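Local atomic coordinates of CdiI immunity protein (PDB entry 5T87), a protein that is the immunity protein of a contact-dependent growth inhibition system and binds the CdiA toxin, probably neutralising it. Residues I16-V19 / L20-N24; W42-A45 / F46-K50; V70-L73 / A74-I77. All coordinates share one frame; numbering follows the deposited sequence.

Interaction 1. Residues I16-V19 / L20-N24; sequences IDHV and LASGN
One face of the His18 ring carries the hydroxyl of Ser22, one turn further along the helix. Ser22 OG stands 3.4 Å above the ring plane, shifted toward the rim on the side of His18 NE2, so oxygen and imidazole meet face-on and not in the plane of the ring. The hydroxyl is held by the backbone: Ser22 OG donates to His18 O at 3.0 Å, from above the carbonyl plane. The same carbonyl oxygen also accepts from Ser22 N, over a nearly straight bond (N-H...O 169°). Two donors of a single residue thus grip His18 O, an arrangement common for serines within helices. It depends on the first torsion of Ser22 (chi1 71°), which places OG between its own backbone N and carbonyl carbon and turns it back toward the preceding turn.

The regular helical bonding runs out just beyond. Leu20 N bonds to Ile16 O at 2.9 Å and Gly23 N bonds to Val19 O at 2.9 Å, but Gly23 is the first residue to leave helical backbone angles. Asn24 then takes the N-cap position of the following helix, its OD1 accepting from Ala27 N, so the two helices are separated by a very short turn.

On another side of the helix Ile16 and Leu20 run side by side in the same direction, with Ile16 CG2 4.1 Å from Leu20 CD1. The Asp17 carboxylate forms a salt bridge with Arg48 of helix 42-53, while Leu20 O accepts from Arg58 NH1. Helix 16-22 packs on helix 25-38 at the surface of this largely helical protein, Ile16 resting on Ile35, Val19 on Ala27 and Ala31, and Leu20 on Ala31.

Interaction 2. Residues W42-A45 / F46-K50; sequences WEWA and FKRLK
Phe46 N donates to Trp42 O at 2.7 Å, an ordinary helical bond that ties together the two residues whose rings stack. The six-membered ring of Trp42 and the phenyl ring of Phe46 form an offset stack, centroids 4.6 Å apart and planes 21° from parallel, with Trp42 CZ2 over the Phe46 face near CG. Phe46 CB adds a CH-pi contact over the five-membered ring of Trp42. On the opposite face of the Phe46 ring lies CD of Lys50, so the phenyl group is sandwiched between indole and an aliphatic chain.

A second pair, Trp44 and Arg48, makes a cation-pi contact, Arg48 CZ sitting 3.6 Å from the centroid of the five-membered ring of Trp44. The guanidinium is stacked flat on the indole, planes only 10° apart, and Arg48 CD covers the six-membered ring in a CH-pi contact. The chain runs extended from CG to NE, and the turn at its fourth torsion (chi4 76°) lays the guanidinium over the indole with Arg48 NH1 bonded to Trp44 O, 3.1 Å away. NE is engaged by the Asp17 carboxylate; together these bonds and the stack should fix the rotation of the guanidinium.

Helix 42-53 is wedged among its neighbours: Ala45 and Leu49 pack on Ile35 of helix 25-38 and on Leu73 of helix 60-76, while Trp42 touches Ala85 and Phe46 meets Phe88 edge-to-face on helix 82-91.

Interaction 3. Residues V70-L73 / A74-I77; sequences VGHL and ARRI
The last two turns of helix 60-76 and the residue just after it form this contact, with His72 and Arg75 at the interface with the CdiA toxin. Their side chains run next to each other in the same direction, the imidazole and guanidinium planes 65° apart, with His72 ND1 at the edge of the guanidinium, near its plane, 3.2 Å from Arg75 NH2. His72 NE2 is hydrogen-bonded to His46 of the CdiA toxin chain, and Arg75 packs on His48 of that chain, consistent with a part for this helix end in toxin recognition.

Leu73 O marks the helix end by accepting two backbone donors. Ile77 N lies 2.9 Å from Leu73 O and nearly in line with its C=O, whereas Arg76 N approaches from well above the carbonyl plane. Beyond, Ile77 leaves helical geometry, yet its CD1 stays 3.8 Å from Leu73 CD2. Bent at its third torsion (chi3 -48°), the Arg76 chain brings NH2 3.9 Å from Leu73 CD2, and its polar end bonds to the carbonyls of Ala36 and Glu39.

In the fold this helix end lies between two helices: Val70 and Leu73 pack against helix 42-53, while Ala74 meets Leu109 and Arg75 meets Phe112 of helix 96-114.

All three are local contacts along one helix or round its C-terminal end, at different depths. Interaction 1 is a surface contact, its centre about 15 Å from the centre of the chain, dominated by backbone bonds at a helix end; interaction 2 is partly buried and relies on stacked flat groups; interaction 3 is buried and includes polar groups facing the toxin. Interaction 2 bridges the others. The salt bridge Asp17 OD1 to Arg48 NE, 2.7 Å, and packing of Ile16 on Trp44 and Leu20 on Arg48 join it to interaction 1, whereas its link to interaction 3 is apolar, through Trp42, Ala45 and Leu49 against Val70 and Leu73. Interactions 1 and 3 do not touch.

Interaction 1. Residues I16-V19 / L20-N24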
loop_
_atom_site.group_PDB
_atom_site.type_symbol
_atom_site.label_atom_id
_atom_site.label_comp_id
_atom_site.label_asym_id
_atom_site.label_seq_id
_atom_site.Cartn_x
_atom_site.Cartn_y
_atom_site.Cartn_z
ATOM N N ILE A 16 -16.941 -10.109 -0.539
ATOM C CA ILE A 16 -15.629 -9.906 -1.153
ATOM C C ILE A 16 -15.368 -10.839 -2.343
ATOM O O ILE A 16 -14.978 -10.384 -3.423
ATOM C CB ILE A 16 -14.507 -10.050 -0.092
ATOM C CG1 ILE A 16 -14.542 -8.880 0.899
ATOM C CG2 ILE A 16 -13.117 -10.146 -0.725
ATOM C CD1 ILE A 16 -13.922 -7.592 0.397
ATOM N N ASP A 17 -15.582 -12.134 -2.144
ATOM C CA ASP A 17 -15.278 -13.125 -3.180
ATOM C C ASP A 17 -16.118 -12.950 -4.442
ATOM O O ASP A 17 -15.635 -13.207 -5.544
ATOM C CB ASP A 17 -15.439 -14.546 -2.640
ATOM C CG ASP A 17 -14.415 -14.886 -1.584
ATOM O OD1 ASP A 17 -13.242 -14.487 -1.724
ATOM O OD2 ASP A 17 -14.783 -15.563 -0.601
ATOM N N HIS A 18 -17.364 -12.517 -4.276
ATOM C CA HIS A 18 -18.202 -12.188 -5.420
ATOM C C HIS A 18 -17.630 -10.986 -6.188
ATOM O O HIS A 18 -17.552 -11.009 -7.413
ATOM C CB HIS A 18 -19.652 -11.930 -5.005
ATOM C CG HIS A 18 -20.537 -11.597 -6.166
ATOM N ND1 HIS A 18 -21.229 -10.404 -6.264
ATOM C CD2 HIS A 18 -20.790 -12.274 -7.313
ATOM C CE1 HIS A 18 -21.902 -10.378 -7.403
ATOM N NE2 HIS A 18 -21.647 -11.497 -8.060
ATOM N N VAL A 19 -17.207 -9.958 -5.464
ATOM C CA VAL A 19 -16.632 -8.771 -6.080
ATOM C C VAL A 19 -15.362 -9.117 -6.856
ATOM O O VAL A 19 -15.105 -8.546 -7.916
ATOM C CB VAL A 19 -16.305 -7.695 -5.025
ATOM C CG1 VAL A 19 -15.509 -6.545 -5.627
ATOM C CG2 VAL A 19 -17.580 -7.166 -4.378
ATOM N N LEU A 20 -14.564 -10.034 -6.320
ATOM C CA LEU A 20 -13.312 -10.420 -6.968
ATOM C C LEU A 20 -13.504 -11.306 -8.198
ATOM O O LEU A 20 -12.614 -11.372 -9.047
ATOM C CB LEU A 20 -12.401 -11.154 -5.979
ATOM C CG LEU A 20 -11.798 -10.355 -4.827
ATOM C CD1 LEU A 20 -10.935 -11.296 -4.005
ATOM C CD2 LEU A 20 -10.979 -9.181 -5.330
ATOM N N ALA A 21 -14.623 -12.027 -8.253
ATOM C CA ALA A 21 -14.956 -12.867 -9.402
ATOM C C ALA A 21 -15.505 -12.021 -10.558
ATOM O O ALA A 21 -14.997 -12.079 -11.675
ATOM C CB ALA A 21 -15.972 -13.922 -8.999
ATOM N N SER A 22 -16.530 -11.229 -10.258
ATOM C CA SER A 22 -17.336 -10.556 -11.259
ATOM C C SER A 22 -16.963 -9.077 -11.501
ATOM O O SER A 22 -17.158 -8.578 -12.610
ATOM C CB SER A 22 -18.823 -10.677 -10.862
ATOM O OG SER A 22 -19.150 -9.875 -9.733
ATOM N N GLY A 23 -16.416 -8.408 -10.481
ATOM C CA GLY A 23 -16.246 -6.947 -10.463
ATOM C C GLY A 23 -15.380 -6.302 -11.551
ATOM O O GLY A 23 -14.452 -6.923 -12.087
ATOM N N ASN A 24 -15.713 -5.052 -11.884
ATOM C CA ASN A 24 -14.854 -4.196 -12.691
ATOM C C ASN A 24 -13.634 -3.748 -11.859
ATOM O O ASN A 24 -13.603 -3.930 -10.634
ATOM C CB ASN A 24 -15.658 -2.986 -13.246
ATOM C CG ASN A 24 -16.082 -1.980 -12.170
ATOM O OD1 ASN A 24 -15.368 -1.694 -11.214
ATOM N ND2 ASN A 24 -17.257 -1.426 -12.348
#

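Interaction 2. Residues W42-A45 / F46-K50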
loop_
_atom_site.group_PDB
_atom_site.type_symbol
_atom_site.label_atom_id
_atom_site.label_comp_id
_atom_site.label_asym_id
_atom_site.label_seq_id
_atom_site.Cartn_x
_atom_site.Cartn_y
_atom_site.Cartn_z
ATOM N N TRP A 42 -4.996 -12.840 8.659
ATOM C CA TRP A 42 -3.872 -12.981 7.740
ATOM C C TRP A 42 -4.079 -14.057 6.674
ATOM O O TRP A 42 -3.979 -13.779 5.490
ATOM C CB TRP A 42 -2.544 -13.259 8.480
ATOM C CG TRP A 42 -1.463 -13.598 7.511
ATOM C CD1 TRP A 42 -1.019 -14.857 7.186
ATOM C CD2 TRP A 42 -0.744 -12.695 6.654
ATOM N NE1 TRP A 42 -0.055 -14.785 6.211
ATOM C CE2 TRP A 42 0.137 -13.476 5.866
ATOM C CE3 TRP A 42 -0.731 -11.299 6.499
ATOM C CZ2 TRP A 42 1.004 -12.917 4.932
ATOM C CZ3 TRP A 42 0.146 -10.741 5.571
ATOM C CH2 TRP A 42 1.002 -11.551 4.803
ATOM N N GLU A 43 -4.357 -15.279 7.092
ATOM C CA GLU A 43 -4.452 -16.382 6.145
ATOM C C GLU A 43 -5.580 -16.173 5.147
ATOM O O GLU A 43 -5.375 -16.289 3.948
ATOM C CB GLU A 43 -4.606 -17.721 6.870
ATOM C CG GLU A 43 -3.366 -18.133 7.657
ATOM C CD GLU A 43 -2.162 -18.511 6.802
ATOM O OE1 GLU A 43 -2.324 -18.864 5.623
ATOM O OE2 GLU A 43 -1.028 -18.491 7.336
ATOM N N TRP A 44 -6.760 -15.842 5.642
ATOM C CA TRP A 44 -7.911 -15.558 4.778
ATOM C C TRP A 44 -7.619 -14.426 3.782
ATOM O O TRP A 44 -7.914 -14.535 2.596
ATOM C CB TRP A 44 -9.117 -15.205 5.647
ATOM C CG TRP A 44 -10.387 -15.123 4.929
ATOM C CD1 TRP A 44 -11.298 -16.127 4.736
ATOM C CD2 TRP A 44 -10.927 -13.961 4.307
ATOM N NE1 TRP A 44 -12.382 -15.646 4.016
ATOM C CE2 TRP A 44 -12.174 -14.323 3.743
ATOM C CE3 TRP A 44 -10.479 -12.644 4.171
ATOM C CZ2 TRP A 44 -12.969 -13.418 3.061
ATOM C CZ3 TRP A 44 -11.268 -11.745 3.488
ATOM C CH2 TRP A 44 -12.502 -12.138 2.935
ATOM N N ALA A 45 -7.030 -13.348 4.282
ATOM C CA ALA A 45 -6.718 -12.183 3.461
ATOM C C ALA A 45 -5.555 -12.390 2.478
ATOM O O ALA A 45 -5.637 -11.936 1.333
ATOM C CB ALA A 45 -6.428 -10.991 4.355
ATOM N N PHE A 46 -4.477 -13.039 2.937
ATOM C CA PHE A 46 -3.241 -13.247 2.147
ATOM C C PHE A 46 -3.564 -14.111 0.943
ATOM O O PHE A 46 -3.174 -13.792 -0.164
ATOM C CB PHE A 46 -2.170 -13.896 3.039
ATOM C CG PHE A 46 -0.850 -14.188 2.370
ATOM C CD1 PHE A 46 -0.177 -13.222 1.647
ATOM C CD2 PHE A 46 -0.239 -15.427 2.545
ATOM C CE1 PHE A 46 1.052 -13.497 1.068
ATOM C CE2 PHE A 46 0.993 -15.717 1.955
ATOM C CZ PHE A 46 1.647 -14.743 1.233
ATOM N N LYS A 47 -4.315 -15.185 1.182
ATOM C CA LYS A 47 -4.857 -16.064 0.129
ATOM C C LYS A 47 -5.524 -15.283 -1.009
ATOM O O LYS A 47 -5.260 -15.530 -2.185
ATOM C CB LYS A 47 -5.844 -17.042 0.768
ATOM C CG LYS A 47 -6.697 -17.860 -0.174
ATOM C CD LYS A 47 -7.545 -18.872 0.594
ATOM C CE LYS A 47 -8.805 -19.218 -0.201
ATOM N NZ LYS A 47 -9.801 -20.057 0.531
ATOM N N ARG A 48 -6.367 -14.323 -0.650
ATOM C CA ARG A 48 -7.152 -13.592 -1.637
ATOM C C ARG A 48 -6.362 -12.575 -2.418
ATOM O O ARG A 48 -6.507 -12.485 -3.645
ATOM C CB ARG A 48 -8.374 -12.958 -0.996
ATOM C CG ARG A 48 -9.476 -13.977 -0.824
ATOM C CD ARG A 48 -10.442 -13.625 0.289
ATOM N NE ARG A 48 -11.488 -14.642 0.361
ATOM C CZ ARG A 48 -11.339 -15.858 0.888
ATOM N NH1 ARG A 48 -10.192 -16.224 1.448
ATOM N NH2 ARG A 48 -12.357 -16.704 0.874
ATOM N N LEU A 49 -5.523 -11.823 -1.717
ATOM C CA LEU A 49 -4.579 -10.907 -2.374
ATOM C C LEU A 49 -3.626 -11.602 -3.372
ATOM O O LEU A 49 -3.376 -11.085 -4.468
ATOM C CB LEU A 49 -3.785 -10.130 -1.324
ATOM C CG LEU A 49 -4.624 -9.180 -0.450
ATOM C CD1 LEU A 49 -3.739 -8.458 0.553
ATOM C CD2 LEU A 49 -5.387 -8.164 -1.287
ATOM N N LYS A 50 -3.126 -12.778 -3.002
ATOM C CA LYS A 50 -2.260 -13.563 -3.875
ATOM C C LYS A 50 -2.962 -14.017 -5.156
ATOM O O LYS A 50 -2.361 -14.003 -6.230
ATOM C CB LYS A 50 -1.724 -14.795 -3.143
ATOM C CG LYS A 50 -0.671 -14.511 -2.076
ATOM C CD LYS A 50 0.117 -15.765 -1.719
ATOM C CE LYS A 50 -0.734 -16.790 -1.000
ATOM N NZ LYS A 50 0.060 -18.015 -0.757
#

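Interaction 3. Residues V70-L73 / A74-I77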
loop_
_atom_site.group_PDB
_atom_site.type_symbol
_atom_site.label_atom_id
_atom_site.label_comp_id
_atom_site.label_asym_id
_atom_site.label_seq_id
_atom_site.Cartn_x
_atom_site.Cartn_y
_atom_site.Cartn_z
ATOM N N VAL A 70 -0.687 -6.411 0.147
ATOM C CA VAL A 70 0.014 -7.406 0.987
ATOM C C VAL A 70 0.985 -6.677 1.923
ATOM O O VAL A 70 1.131 -7.054 3.099
ATOM C CB VAL A 70 0.704 -8.513 0.139
ATOM C CG1 VAL A 70 1.650 -9.378 0.972
ATOM C CG2 VAL A 70 -0.347 -9.397 -0.527
ATOM N N GLY A 71 1.603 -5.614 1.400
ATOM C CA GLY A 71 2.427 -4.705 2.195
ATOM C C GLY A 71 1.680 -4.085 3.350
ATOM O O GLY A 71 2.227 -3.947 4.441
ATOM N N HIS A 72 0.426 -3.722 3.108
ATOM C CA HIS A 72 -0.411 -3.125 4.140
ATOM C C HIS A 72 -0.769 -4.121 5.209
ATOM O O HIS A 72 -0.699 -3.791 6.398
ATOM C CB HIS A 72 -1.690 -2.525 3.556
ATOM C CG HIS A 72 -1.441 -1.381 2.640
ATOM N ND1 HIS A 72 -0.488 -0.421 2.897
ATOM C CD2 HIS A 72 -2.012 -1.040 1.463
ATOM C CE1 HIS A 72 -0.484 0.468 1.921
ATOM N NE2 HIS A 72 -1.395 0.111 1.035
ATOM N N LEU A 73 -1.157 -5.330 4.807
ATOM C CA LEU A 73 -1.422 -6.388 5.786
ATOM C C LEU A 73 -0.239 -6.606 6.701
ATOM O O LEU A 73 -0.398 -6.649 7.912
ATOM C CB LEU A 73 -1.730 -7.702 5.113
ATOM C CG LEU A 73 -3.112 -7.895 4.531
ATOM C CD1 LEU A 73 -3.247 -9.350 4.094
ATOM C CD2 LEU A 73 -4.177 -7.550 5.557
ATOM N N ALA A 74 0.941 -6.729 6.105
ATOM C CA ALA A 74 2.182 -6.955 6.844
ATOM C C ALA A 74 2.444 -5.866 7.886
ATOM O O ALA A 74 2.842 -6.159 9.015
ATOM C CB ALA A 74 3.357 -7.030 5.883
ATOM N N ARG A 75 2.233 -4.622 7.478
ATOM C CA ARG A 75 2.306 -3.482 8.375
ATOM C C ARG A 75 1.369 -3.615 9.589
ATOM O O ARG A 75 1.752 -3.268 10.707
ATOM C CB ARG A 75 2.009 -2.184 7.591
ATOM C CG ARG A 75 1.742 -0.961 8.452
ATOM C CD ARG A 75 1.801 0.329 7.648
ATOM N NE ARG A 75 0.771 0.462 6.604
ATOM C CZ ARG A 75 -0.530 0.691 6.812
ATOM N NH1 ARG A 75 -1.027 0.780 8.046
ATOM N NH2 ARG A 75 -1.350 0.815 5.773
ATOM N N ARG A 76 0.162 -4.124 9.359
ATOM C CA ARG A 76 -0.904 -4.058 10.354
ATOM C C ARG A 76 -1.021 -5.250 11.269
ATOM O O ARG A 76 -1.396 -5.077 12.422
ATOM C CB ARG A 76 -2.260 -3.849 9.676
ATOM C CG ARG A 76 -2.476 -2.446 9.115
ATOM C CD ARG A 76 -3.958 -2.152 8.917
ATOM N NE ARG A 76 -4.630 -3.251 8.228
ATOM C CZ ARG A 76 -5.478 -4.132 8.761
ATOM N NH1 ARG A 76 -5.843 -4.069 10.039
ATOM N NH2 ARG A 76 -5.985 -5.082 7.981
ATOM N N ILE A 77 -0.699 -6.447 10.774
ATOM C CA ILE A 77 -1.079 -7.717 11.440
ATOM C C ILE A 77 0.081 -8.448 12.156
ATOM O O ILE A 77 0.990 -8.961 11.500
ATOM C CB ILE A 77 -1.794 -8.636 10.413
ATOM C CG1 ILE A 77 -3.115 -7.964 9.995
ATOM C CG2 ILE A 77 -2.029 -10.038 10.980
ATOM C CD1 ILE A 77 -4.015 -8.803 9.126
#